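Local structure of L-ribulose 3-epimerase (Mesorhizobium loti, 3VYL) at residues G48-R53 with R96-R101; N26-G31 with A55-G60; D121-S126 with I167-S172; F182-N185 with D190-L193; Q90-T95 with E135-A140. The protein catalyses the epimerisation of ketoses at C3, acting on L-ribulose and probably, less efficiently, on D-psicose and D-tagatose, and binds manganese. All coordinates share one frame; numbering follows the deposited sequence.

Contact 1: residues G48-R53 with R96-R101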
# COMPACT_ATOMS: atom_id res chain seq x y z
N GLY A 48 44.90 -11.77 5.61
CA GLY A 48 45.53 -10.62 4.98
C GLY A 48 45.44 -10.70 3.47
O GLY A 48 45.29 -9.68 2.80
N ARG A 49 45.52 -11.92 2.95
CA ARG A 49 45.33 -12.18 1.54
C ARG A 49 43.91 -11.77 1.15
O ARG A 49 43.71 -11.05 0.16
CB ARG A 49 45.59 -13.66 1.23
CG ARG A 49 44.89 -14.19 -0.02
CD ARG A 49 45.67 -13.90 -1.29
NE ARG A 49 46.69 -14.93 -1.54
CZ ARG A 49 46.49 -16.01 -2.29
NH1 ARG A 49 47.47 -16.89 -2.46
NH2 ARG A 49 45.31 -16.23 -2.86
N LEU A 50 42.94 -12.21 1.95
CA LEU A 50 41.53 -11.90 1.75
C LEU A 50 41.32 -10.39 1.75
O LEU A 50 40.76 -9.83 0.79
CB LEU A 50 40.69 -12.54 2.86
CG LEU A 50 39.33 -13.20 2.58
CD1 LEU A 50 38.45 -13.00 3.81
CD2 LEU A 50 38.61 -12.70 1.33
N ALA A 51 41.79 -9.72 2.81
CA ALA A 51 41.70 -8.27 2.93
C ALA A 51 42.29 -7.54 1.73
O ALA A 51 41.76 -6.50 1.30
CB ALA A 51 42.35 -7.80 4.22
N LYS A 52 43.38 -8.08 1.19
CA LYS A 52 44.06 -7.49 0.05
C LYS A 52 43.25 -7.73 -1.21
O LYS A 52 43.26 -6.92 -2.13
CB LYS A 52 45.48 -8.05 -0.10
CG LYS A 52 46.51 -7.07 -0.67
CD LYS A 52 46.44 -6.87 -2.19
CE LYS A 52 46.65 -8.17 -2.97
NZ LYS A 52 48.04 -8.70 -2.88
N ARG A 53 42.55 -8.86 -1.24
CA ARG A 53 41.74 -9.19 -2.40
C ARG A 53 40.43 -8.40 -2.39
O ARG A 53 39.93 -8.01 -3.46
CB ARG A 53 41.47 -10.69 -2.47
CG ARG A 53 42.11 -11.35 -3.69
CD ARG A 53 41.74 -10.61 -4.98
NE ARG A 53 40.70 -11.31 -5.78
CZ ARG A 53 40.55 -12.63 -5.87
NH1 ARG A 53 41.37 -13.47 -5.22
NH2 ARG A 53 39.57 -13.12 -6.64
N ARG A 96 38.54 -5.87 11.97
CA ARG A 96 39.69 -4.96 11.95
C ARG A 96 40.76 -5.41 10.95
O ARG A 96 41.17 -4.62 10.11
CB ARG A 96 40.28 -4.83 13.36
CG ARG A 96 41.47 -3.89 13.48
CD ARG A 96 42.35 -4.31 14.65
NE ARG A 96 42.89 -5.65 14.44
CZ ARG A 96 43.12 -6.53 15.40
NH1 ARG A 96 42.88 -6.23 16.68
NH2 ARG A 96 43.60 -7.73 15.09
N ASP A 97 41.18 -6.67 11.03
CA ASP A 97 42.26 -7.17 10.18
C ASP A 97 41.83 -7.29 8.72
O ASP A 97 42.67 -7.29 7.82
CB ASP A 97 42.81 -8.50 10.70
CG ASP A 97 43.63 -8.33 11.97
OD1 ASP A 97 43.97 -9.36 12.60
OD2 ASP A 97 43.93 -7.18 12.36
N LEU A 98 40.53 -7.38 8.50
CA LEU A 98 40.02 -7.50 7.14
C LEU A 98 39.82 -6.11 6.50
O LEU A 98 39.65 -5.99 5.28
CB LEU A 98 38.73 -8.32 7.16
CG LEU A 98 38.48 -9.41 6.11
CD1 LEU A 98 39.71 -10.25 5.83
CD2 LEU A 98 37.33 -10.29 6.59
N GLY A 99 39.90 -5.07 7.33
CA GLY A 99 39.74 -3.71 6.85
C GLY A 99 38.27 -3.35 6.76
O GLY A 99 37.80 -2.88 5.73
N GLY A 100 37.55 -3.61 7.84
CA GLY A 100 36.13 -3.34 7.93
C GLY A 100 35.86 -2.45 9.12
O GLY A 100 36.66 -2.37 10.06
N ARG A 101 34.70 -1.79 9.10
CA ARG A 101 34.34 -0.81 10.12
C ARG A 101 33.16 -1.26 11.00
O ARG A 101 32.96 -0.71 12.09
CB ARG A 101 34.07 0.56 9.46
CG ARG A 101 33.67 0.48 7.99
CD ARG A 101 34.08 1.70 7.18
NE ARG A 101 33.10 2.81 7.10
CZ ARG A 101 31.77 2.73 7.28
NH1 ARG A 101 31.18 1.57 7.55
NH2 ARG A 101 31.03 3.82 7.18
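Ala51 on helix 47-57 rests against the last turn of helix 78-98, at Asp97 and Leu98. The CA atoms of Ala51 and Leu98 are 4.6 Å apart, and the small methyl side chain suits so close an approach of two backbones. Along residues 96-101, Arg96 comes first and turns to its own neighbour, Asp97. In a side-on salt bridge, NE of Arg96 lies 2.8 Å from OD2 of Asp97, and NH2 of Arg96 bonds to both carboxylate oxygens. The carboxylate carbon and oxygens lie at the guanidinium edge, near its plane, but the carboxylate itself is tilted, and both nitrogens come to OD2 from above the same face of it. The Asp97 carboxylate turns from helix 47-57, and it is the backbone O of Asp97 that lies 3.7 Å from Ala51 CB.

Leu98 does most of the touching. Its backbone O is 3.4 Å from Ala51 CB. Its torsions (chi1 -136°, chi2 42°) carry CD1 toward helix 47-57, to 3.6 Å from CD1 of Leu50. The two leucine side chains cross obliquely. The same CD1 of Leu98 is 3.9 Å from Ala51 CB. Gly99 then ends the helix in a Schellman motif with positive phi (84°), where a side chain would press on the carbonyl O of Leu98. The chain runs on to Arg101, whose backbone bonds to Thr143.

Ile47 and Ile54 of helix 47-57 also touch Leu98, and Leu50 reaches Leu24 of helix 17-30. The contact thus joins the helices that follow strands 34-37 and 60-66, side by side on the outside of the barrel.

Contact 2: residues N26-G31 with A55-G60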
# COMPACT_ATOMS: atom_id res chain seq x y z
N ASN A 26 31.62 -12.71 -7.84
CA ASN A 26 30.18 -12.70 -8.05
C ASN A 26 29.57 -11.40 -7.53
O ASN A 26 28.80 -10.77 -8.24
CB ASN A 26 29.52 -13.93 -7.42
CG ASN A 26 29.78 -15.20 -8.22
OD1 ASN A 26 30.71 -15.26 -9.02
ND2 ASN A 26 28.95 -16.21 -8.01
N THR A 27 29.96 -11.00 -6.33
CA THR A 27 29.60 -9.70 -5.77
C THR A 27 29.80 -8.55 -6.77
O THR A 27 28.88 -7.77 -7.03
CB THR A 27 30.39 -9.40 -4.49
OG1 THR A 27 30.15 -10.44 -3.53
CG2 THR A 27 29.97 -8.08 -3.89
N ARG A 28 31.00 -8.47 -7.35
CA ARG A 28 31.31 -7.42 -8.32
C ARG A 28 30.51 -7.52 -9.62
O ARG A 28 30.03 -6.50 -10.11
CB ARG A 28 32.81 -7.40 -8.62
CG ARG A 28 33.66 -6.66 -7.60
CD ARG A 28 33.69 -5.15 -7.84
NE ARG A 28 34.25 -4.77 -9.14
CZ ARG A 28 34.45 -3.52 -9.56
NH1 ARG A 28 34.15 -2.49 -8.77
NH2 ARG A 28 34.95 -3.29 -10.76
N ASP A 29 30.36 -8.72 -10.17
CA ASP A 29 29.57 -8.90 -11.39
C ASP A 29 28.11 -8.50 -11.22
O ASP A 29 27.46 -8.06 -12.17
CB ASP A 29 29.66 -10.34 -11.90
CG ASP A 29 31.03 -10.68 -12.44
OD1 ASP A 29 31.12 -11.63 -13.25
OD2 ASP A 29 32.02 -10.01 -12.06
N ALA A 30 27.61 -8.66 -10.00
CA ALA A 30 26.23 -8.32 -9.66
C ALA A 30 26.05 -6.81 -9.46
O ALA A 30 24.93 -6.31 -9.49
CB ALA A 30 25.80 -9.08 -8.42
N GLY A 31 27.15 -6.10 -9.24
CA GLY A 31 27.12 -4.64 -9.12
C GLY A 31 27.14 -4.10 -7.70
O GLY A 31 26.92 -2.92 -7.48
N ALA A 55 40.12 -5.27 -0.96
CA ALA A 55 40.52 -3.90 -1.34
C ALA A 55 40.84 -3.74 -2.83
O ALA A 55 40.47 -2.74 -3.44
CB ALA A 55 41.67 -3.40 -0.48
N ASP A 56 41.50 -4.74 -3.42
CA ASP A 56 41.81 -4.72 -4.85
C ASP A 56 40.56 -4.66 -5.74
O ASP A 56 40.56 -3.99 -6.78
CB ASP A 56 42.69 -5.91 -5.25
CG ASP A 56 44.17 -5.53 -5.44
OD1 ASP A 56 44.80 -5.04 -4.47
OD2 ASP A 56 44.69 -5.73 -6.56
N LEU A 57 39.51 -5.36 -5.31
CA LEU A 57 38.22 -5.34 -6.02
C LEU A 57 37.44 -4.04 -5.79
O LEU A 57 36.54 -3.70 -6.57
CB LEU A 57 37.35 -6.53 -5.62
CG LEU A 57 37.22 -7.79 -6.49
CD1 LEU A 57 37.63 -7.55 -7.93
CD2 LEU A 57 37.97 -8.97 -5.90
N GLY A 58 37.80 -3.30 -4.74
CA GLY A 58 37.14 -2.04 -4.42
C GLY A 58 35.93 -2.25 -3.53
O GLY A 58 35.03 -1.42 -3.47
N LEU A 59 35.92 -3.36 -2.82
CA LEU A 59 34.82 -3.71 -1.95
C LEU A 59 35.14 -3.27 -0.54
O LEU A 59 36.30 -3.20 -0.16
CB LEU A 59 34.60 -5.22 -2.01
CG LEU A 59 33.66 -5.91 -3.02
CD1 LEU A 59 33.35 -5.10 -4.27
CD2 LEU A 59 34.19 -7.29 -3.39
N GLY A 60 34.10 -2.95 0.23
CA GLY A 60 34.21 -2.85 1.68
C GLY A 60 33.77 -4.17 2.29
O GLY A 60 33.39 -5.10 1.57
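Arg28 of helix 17-30 lays its aliphatic chain across Leu57 and Leu59, at the end of helix 47-57. Its CB points toward that segment. CG stands beside the backbone N (chi1 -81°) and is the first atom in close touch. CG of Arg28 lies 3.7 Å from CD1 of Leu59 and 3.9 Å from CG of Leu57, so it fits against both leucines. The chain bends at chi2 and chi3 and lowers CD onto the backbone. There CD of Arg28 is 3.4 Å from O of Leu57 and 3.6 Å from CD1 of Leu59.

Beyond CD the guanidinium lies with one face over that same carbonyl oxygen. NE of Arg28 is 3.6 Å from O of Leu57, and NH1 is 3.5 Å from it. The angle is too poor for a hydrogen bond, though the positive charge probably still attracts the carbonyl oxygen. On the inner side, CG2 of Thr27 meets CD2 of Leu59 at 4.3 Å, while OG1 of Thr27 bonds to the backbone O of Thr23.

Both helices end in Schellman motifs, closed by Gly31 and Gly58 with positive phi. From Gly58 the chain turns through Leu59 into strand 60-66, where the backbone of Gly60 pairs with Asp33 and Ile35. This is the pattern of a TIM barrel: neighbouring outer helices pack together where their chains turn back toward the N-terminal ends of the strands.

Contact 3: residues D121-S126 with I167-S172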
# COMPACT_ATOMS: atom_id res chain seq x y z
N ASP A 121 17.27 -8.94 34.41
CA ASP A 121 18.66 -9.29 34.68
C ASP A 121 19.37 -9.71 33.41
O ASP A 121 20.54 -9.37 33.22
CB ASP A 121 18.76 -10.38 35.75
CG ASP A 121 18.20 -9.95 37.08
OD1 ASP A 121 18.08 -8.72 37.33
OD2 ASP A 121 17.88 -10.86 37.89
N GLN A 122 18.66 -10.44 32.55
CA GLN A 122 19.20 -10.81 31.23
C GLN A 122 19.53 -9.53 30.46
O GLN A 122 20.63 -9.39 29.92
CB GLN A 122 18.18 -11.65 30.45
CG GLN A 122 18.64 -12.14 29.08
CD GLN A 122 17.47 -12.51 28.18
OE1 GLN A 122 16.32 -12.44 28.59
NE2 GLN A 122 17.78 -12.88 26.95
N TRP A 123 18.57 -8.61 30.43
CA TRP A 123 18.73 -7.29 29.82
C TRP A 123 19.97 -6.58 30.33
O TRP A 123 20.86 -6.24 29.54
CB TRP A 123 17.49 -6.44 30.09
CG TRP A 123 17.44 -5.12 29.36
CD1 TRP A 123 18.10 -3.94 29.69
CD2 TRP A 123 16.68 -4.79 28.15
NE1 TRP A 123 17.81 -2.94 28.80
CE2 TRP A 123 16.96 -3.39 27.85
CE3 TRP A 123 15.82 -5.50 27.31
CZ2 TRP A 123 16.40 -2.74 26.76
CZ3 TRP A 123 15.25 -4.84 26.22
CH2 TRP A 123 15.54 -3.49 25.95
N ASN A 124 20.04 -6.37 31.65
CA ASN A 124 21.16 -5.65 32.27
C ASN A 124 22.54 -6.30 32.02
O ASN A 124 23.51 -5.60 31.72
CB ASN A 124 20.90 -5.40 33.77
CG ASN A 124 19.62 -4.61 34.04
OD1 ASN A 124 19.22 -3.72 33.27
ND2 ASN A 124 18.97 -4.93 35.16
N ARG A 125 22.60 -7.63 32.12
CA ARG A 125 23.84 -8.37 31.86
C ARG A 125 24.39 -8.08 30.46
O ARG A 125 25.56 -7.71 30.30
CB ARG A 125 23.64 -9.89 32.01
CG ARG A 125 23.52 -10.40 33.44
CD ARG A 125 23.66 -11.92 33.50
NE ARG A 125 22.46 -12.63 33.07
CZ ARG A 125 21.42 -12.93 33.86
NH1 ARG A 125 21.41 -12.58 35.12
NH2 ARG A 125 20.38 -13.59 33.36
N SER A 126 23.52 -8.25 29.46
CA SER A 126 23.88 -8.03 28.06
C SER A 126 24.35 -6.59 27.83
O SER A 126 25.38 -6.35 27.18
CB SER A 126 22.69 -8.36 27.15
OG SER A 126 23.10 -8.41 25.79
N ILE A 167 20.36 0.38 24.05
CA ILE A 167 21.54 1.20 23.80
C ILE A 167 21.69 2.27 24.89
O ILE A 167 22.77 2.44 25.47
CB ILE A 167 21.49 1.86 22.42
CG1 ILE A 167 21.69 0.80 21.33
CG2 ILE A 167 22.55 2.95 22.33
CD1 ILE A 167 21.66 1.34 19.91
N GLU A 168 20.58 2.95 25.17
CA GLU A 168 20.50 3.94 26.24
C GLU A 168 21.12 3.38 27.52
O GLU A 168 21.96 4.03 28.14
CB GLU A 168 19.04 4.29 26.48
CG GLU A 168 18.75 5.74 26.83
CD GLU A 168 17.26 6.06 26.74
OE1 GLU A 168 16.73 6.76 27.64
OE2 GLU A 168 16.61 5.60 25.76
N ASP A 169 20.73 2.16 27.89
CA ASP A 169 21.21 1.48 29.10
C ASP A 169 22.70 1.12 29.08
O ASP A 169 23.31 0.99 30.14
CB ASP A 169 20.38 0.23 29.39
CG ASP A 169 18.95 0.57 29.79
OD1 ASP A 169 18.63 1.77 29.89
OD2 ASP A 169 18.15 -0.37 30.00
N THR A 170 23.28 0.94 27.89
CA THR A 170 24.69 0.57 27.78
C THR A 170 25.62 1.77 28.03
O THR A 170 26.80 1.60 28.32
CB THR A 170 25.05 -0.05 26.41
OG1 THR A 170 24.91 0.94 25.37
CG2 THR A 170 24.18 -1.26 26.11
N GLY A 171 25.05 2.97 27.91
CA GLY A 171 25.79 4.20 28.09
C GLY A 171 26.85 4.42 27.04
O GLY A 171 27.59 5.40 27.09
N SER A 172 26.94 3.51 26.08
CA SER A 172 27.96 3.62 25.05
C SER A 172 27.59 4.54 23.89
O SER A 172 26.42 4.82 23.63
CB SER A 172 28.33 2.24 24.51
OG SER A 172 29.22 2.38 23.42
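Trp123 of helix 120-139 brings the pyrrole edge of its indole up to the carboxylate of Asp169 on helix 160-170. NE1 of Trp123 gives a hydrogen bond to OD2 of Asp169 at 2.9 Å. The bond is bent, with an N-H...O angle of 141°, and the oxygen is met on its anti side, somewhat out of the carboxylate plane. OD2 lies at the ring edge, tilted somewhat from its plane, and the ring and carboxylate planes stand 70° apart, so the groups do not stack. The indole is carried to the neighbouring helix by a first torsion (-172°) that sets CG trans to the backbone N.

OD2 of Asp169 has a second and stronger partner, the ammonium of Lys296 of the second subunit. That lysine also packs on Trp123. The indole N-H and the lysine probably both stabilise the negative charge. Within the chain, Phe166 meets the Trp123 ring edge-to-face.

Near the end of helix 160-170, OG1 of Thr170 bonds to O of Ile167 at 2.6 Å, in the carbonyl plane, and Gly171 leaves the helix with positive phi. The arrangement is a polar bridge between two adjacent outer helices of the TIM barrel, placed where a second subunit joins it.

Contact 4: residues F182-N185 with D190-L193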
# COMPACT_ATOMS: atom_id res chain seq x y z
N PHE A 182 13.09 -7.74 6.85
CA PHE A 182 12.45 -9.03 7.11
C PHE A 182 11.99 -9.17 8.58
O PHE A 182 10.87 -9.61 8.84
CB PHE A 182 13.38 -10.19 6.71
CG PHE A 182 12.95 -11.52 7.27
CD1 PHE A 182 11.93 -12.25 6.67
CD2 PHE A 182 13.55 -12.03 8.43
CE1 PHE A 182 11.53 -13.46 7.19
CE2 PHE A 182 13.15 -13.24 8.95
CZ PHE A 182 12.14 -13.95 8.33
N HIS A 183 12.83 -8.79 9.52
CA HIS A 183 12.46 -8.85 10.94
C HIS A 183 11.50 -7.76 11.34
O HIS A 183 10.59 -7.98 12.16
CB HIS A 183 13.71 -8.81 11.80
CG HIS A 183 14.62 -9.99 11.58
ND1 HIS A 183 14.28 -11.24 11.97
CD2 HIS A 183 15.87 -10.09 10.99
CE1 HIS A 183 15.27 -12.09 11.64
NE2 HIS A 183 16.24 -11.39 11.04
N MET A 184 11.69 -6.57 10.76
CA MET A 184 10.88 -5.40 11.07
C MET A 184 9.43 -5.61 10.69
O MET A 184 8.52 -5.25 11.44
CB MET A 184 11.43 -4.15 10.37
CG MET A 184 12.65 -3.55 11.06
SD MET A 184 13.07 -1.88 10.49
CE MET A 184 13.78 -2.25 8.89
N ASN A 185 9.21 -6.21 9.51
CA ASN A 185 7.86 -6.42 9.01
C ASN A 185 7.04 -7.34 9.92
O ASN A 185 5.82 -7.25 9.95
CB ASN A 185 7.88 -6.94 7.58
CG ASN A 185 6.64 -6.53 6.80
OD1 ASN A 185 6.43 -5.35 6.55
ND2 ASN A 185 5.82 -7.52 6.41
N ASP A 190 5.03 -0.16 12.36
CA ASP A 190 5.14 0.35 11.02
C ASP A 190 6.62 0.44 10.69
O ASP A 190 7.38 1.08 11.43
CB ASP A 190 4.47 1.71 10.90
CG ASP A 190 4.38 2.20 9.47
OD1 ASP A 190 3.40 1.85 8.76
OD2 ASP A 190 5.30 2.93 9.05
N VAL A 191 7.03 -0.20 9.61
CA VAL A 191 8.45 -0.22 9.25
C VAL A 191 9.01 1.20 9.10
O VAL A 191 10.03 1.51 9.71
CB VAL A 191 8.75 -1.08 7.99
CG1 VAL A 191 10.25 -1.28 7.85
CG2 VAL A 191 8.06 -2.44 8.10
N GLY A 192 8.35 2.05 8.32
CA GLY A 192 8.77 3.45 8.15
C GLY A 192 8.79 4.23 9.46
O GLY A 192 9.75 4.96 9.77
N LEU A 193 7.73 4.07 10.25
CA LEU A 193 7.66 4.74 11.54
C LEU A 193 8.82 4.35 12.42
O LEU A 193 9.44 5.22 13.05
CB LEU A 193 6.34 4.46 12.24
CG LEU A 193 5.30 5.57 12.13
CD1 LEU A 193 5.44 6.37 10.85
CD2 LEU A 193 3.89 5.02 12.29
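Val191 forks between two side chains of helix 181-187, and each crosses it at about a right angle. CG1, placed trans to the backbone N (chi1 -169°), faces Met184. CE of Met184 is 3.8 Å from CG1 of Val191, and SD is 3.9 Å from the same methyl. The Met184 chain is extended at chi2 and bends at chi3 (-74°), which lays its thioether end across this branch. The other branch, CG2 of Val191, meets OD1 of Asn185 at 3.7 Å. The CB of Asn185 points away from Val191, but the amide curls back.

An alanine at Val191 would remove both methyls, and this would probably leave a gap beside Met184 and let its thioether end turn more freely.

Val191 begins its helix, and Asp190 is the N-cap: OD2 of Asp190 accepts from N of Leu193 at 2.9 Å through its anti lone pair. Asn219 of the third subunit bonds to O of Asn185 and weakly to N of Val191, so the turn also lies at a subunit interface.

Helix 181-187 follows strand 175-180, which ends in the manganese ligand Asp180, whose side chain is about 6 Å from that of Met184. Helix 191-197 leads on to strand 202-207, which carries His206, another ligand.

Contact 5: residues Q90-T95 with E135-A140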
# COMPACT_ATOMS: atom_id res chain seq x y z
N GLN A 90 36.99 -11.85 19.29
CA GLN A 90 37.62 -12.47 18.13
C GLN A 90 37.05 -11.90 16.83
O GLN A 90 37.79 -11.56 15.91
CB GLN A 90 37.46 -13.99 18.19
CG GLN A 90 38.57 -14.76 17.50
CD GLN A 90 38.49 -16.26 17.76
OE1 GLN A 90 37.89 -16.70 18.75
NE2 GLN A 90 39.09 -17.05 16.88
N THR A 91 35.73 -11.77 16.78
CA THR A 91 35.02 -11.22 15.62
C THR A 91 35.47 -9.79 15.30
O THR A 91 35.57 -9.40 14.13
CB THR A 91 33.49 -11.26 15.83
OG1 THR A 91 33.10 -12.56 16.28
CG2 THR A 91 32.74 -10.92 14.53
N ILE A 92 35.72 -9.01 16.35
CA ILE A 92 36.22 -7.65 16.21
C ILE A 92 37.59 -7.66 15.50
O ILE A 92 37.74 -7.04 14.43
CB ILE A 92 36.31 -6.93 17.56
CG1 ILE A 92 34.89 -6.68 18.10
CG2 ILE A 92 37.07 -5.62 17.42
CD1 ILE A 92 34.85 -6.12 19.51
N ALA A 93 38.54 -8.39 16.07
CA ALA A 93 39.88 -8.53 15.48
C ALA A 93 39.82 -9.05 14.05
O ALA A 93 40.62 -8.62 13.19
CB ALA A 93 40.76 -9.41 16.35
N LEU A 94 38.89 -9.95 13.77
CA LEU A 94 38.67 -10.37 12.38
C LEU A 94 38.27 -9.19 11.47
O LEU A 94 38.88 -8.98 10.43
CB LEU A 94 37.64 -11.51 12.30
CG LEU A 94 37.32 -12.03 10.90
CD1 LEU A 94 38.47 -12.86 10.34
CD2 LEU A 94 36.05 -12.86 10.91
N THR A 95 37.26 -8.43 11.89
CA THR A 95 36.76 -7.27 11.12
C THR A 95 37.90 -6.28 10.87
O THR A 95 38.18 -5.91 9.73
CB THR A 95 35.60 -6.56 11.86
OG1 THR A 95 34.55 -7.49 12.13
CG2 THR A 95 35.04 -5.39 11.04
N GLU A 135 34.03 -0.73 23.86
CA GLU A 135 35.34 -0.08 24.05
C GLU A 135 36.42 -0.82 23.26
O GLU A 135 37.22 -0.18 22.57
CB GLU A 135 35.72 0.04 25.53
CG GLU A 135 34.79 0.93 26.36
CD GLU A 135 34.44 2.25 25.68
OE1 GLU A 135 35.36 2.94 25.16
OE2 GLU A 135 33.24 2.60 25.67
N THR A 136 36.43 -2.15 23.36
CA THR A 136 37.37 -2.98 22.60
C THR A 136 37.19 -2.68 21.12
O THR A 136 38.17 -2.53 20.38
CB THR A 136 37.13 -4.48 22.83
OG1 THR A 136 37.40 -4.82 24.19
CG2 THR A 136 38.02 -5.32 21.91
N ALA A 137 35.93 -2.60 20.70
CA ALA A 137 35.60 -2.35 19.30
C ALA A 137 36.09 -0.97 18.84
O ALA A 137 36.67 -0.83 17.75
CB ALA A 137 34.10 -2.52 19.08
N LYS A 138 35.86 0.05 19.68
CA LYS A 138 36.31 1.41 19.36
C LYS A 138 37.81 1.42 19.08
O LYS A 138 38.24 1.85 18.00
CB LYS A 138 35.96 2.39 20.49
CG LYS A 138 35.95 3.85 20.05
CD LYS A 138 35.92 4.82 21.22
CE LYS A 138 34.52 4.97 21.80
NZ LYS A 138 34.36 6.25 22.55
N ALA A 139 38.58 0.93 20.06
CA ALA A 139 40.04 0.80 19.93
C ALA A 139 40.45 0.13 18.63
O ALA A 139 41.46 0.52 18.02
CB ALA A 139 40.62 0.07 21.13
N ALA A 140 39.68 -0.86 18.19
CA ALA A 140 39.99 -1.55 16.94
C ALA A 140 39.50 -0.80 15.69
O ALA A 140 39.73 -1.25 14.56
CB ALA A 140 39.47 -2.97 16.97
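Ile92 of helix 78-98 supplies the apolar contact, reaching three residues of the segment 135-140 with its two branches. One branch ends in CD1, which lies 3.7 Å from CB of Ala137. The same CD1 is 4.1 Å from CG2 of Thr136, a looser touch by the methyl of a partly exposed threonine. The other branch is CG2, set trans to the backbone N at a chi1 of -68°, and it meets CB of Ala140 at 3.6 Å. Both branches bear on Ala137, whose CA is 4.0 Å from CG2 of Ile92. The backbones come near at this point, the CA atoms of Ile92 and Ala137 being 6.2 Å apart. Trimming Ile92 to an alanine would probably open a gap facing Ala137 and Ala140, whose own methyls are too short to fill it.

Polar bonds take no part across the segments. Within helix 78-98, OG1 of Thr95 bonds to O of Thr91 at 2.9 Å. N of Thr95 reaches the same oxygen from the opposite face of its plane, so the carbonyl is held twice. Lys138 points away from Ile92 and forms a salt bridge with Asp173, beyond the segment.

Val142, just before strand 143-147, touches both Ile92 and Ala137. On the barrel side of helix 78-98, Thr91 and Thr95 lie against strands 60-66 and 102-104. The contact therefore packs helix 78-98 against helix 120-139, its next neighbour round the barrel.

In the fold
Contacts 1, 2, 3 and 5 join successive outer helices of the barrel. Helix 47-57 serves contacts 1 and 2, helix 78-98 serves 1 and 5, and helix 120-139 serves 3 and 5. Contacts 1 and 5 touch through a probable hydrogen bond from Gly100 N to Thr95 O (3.0 Å). Contact 4, nearest the manganese site, has all its touching residues buried; the other four are partly buried and lie away from it. Contacts 1 and 5 are mainly apolar, contact 4 sets a valine against a methionine and an amide, contact 2 an arginine chain on leucines, and contact 3 alone has a hydrogen bond between its segments. Only contacts 3 and 4 meet other subunits.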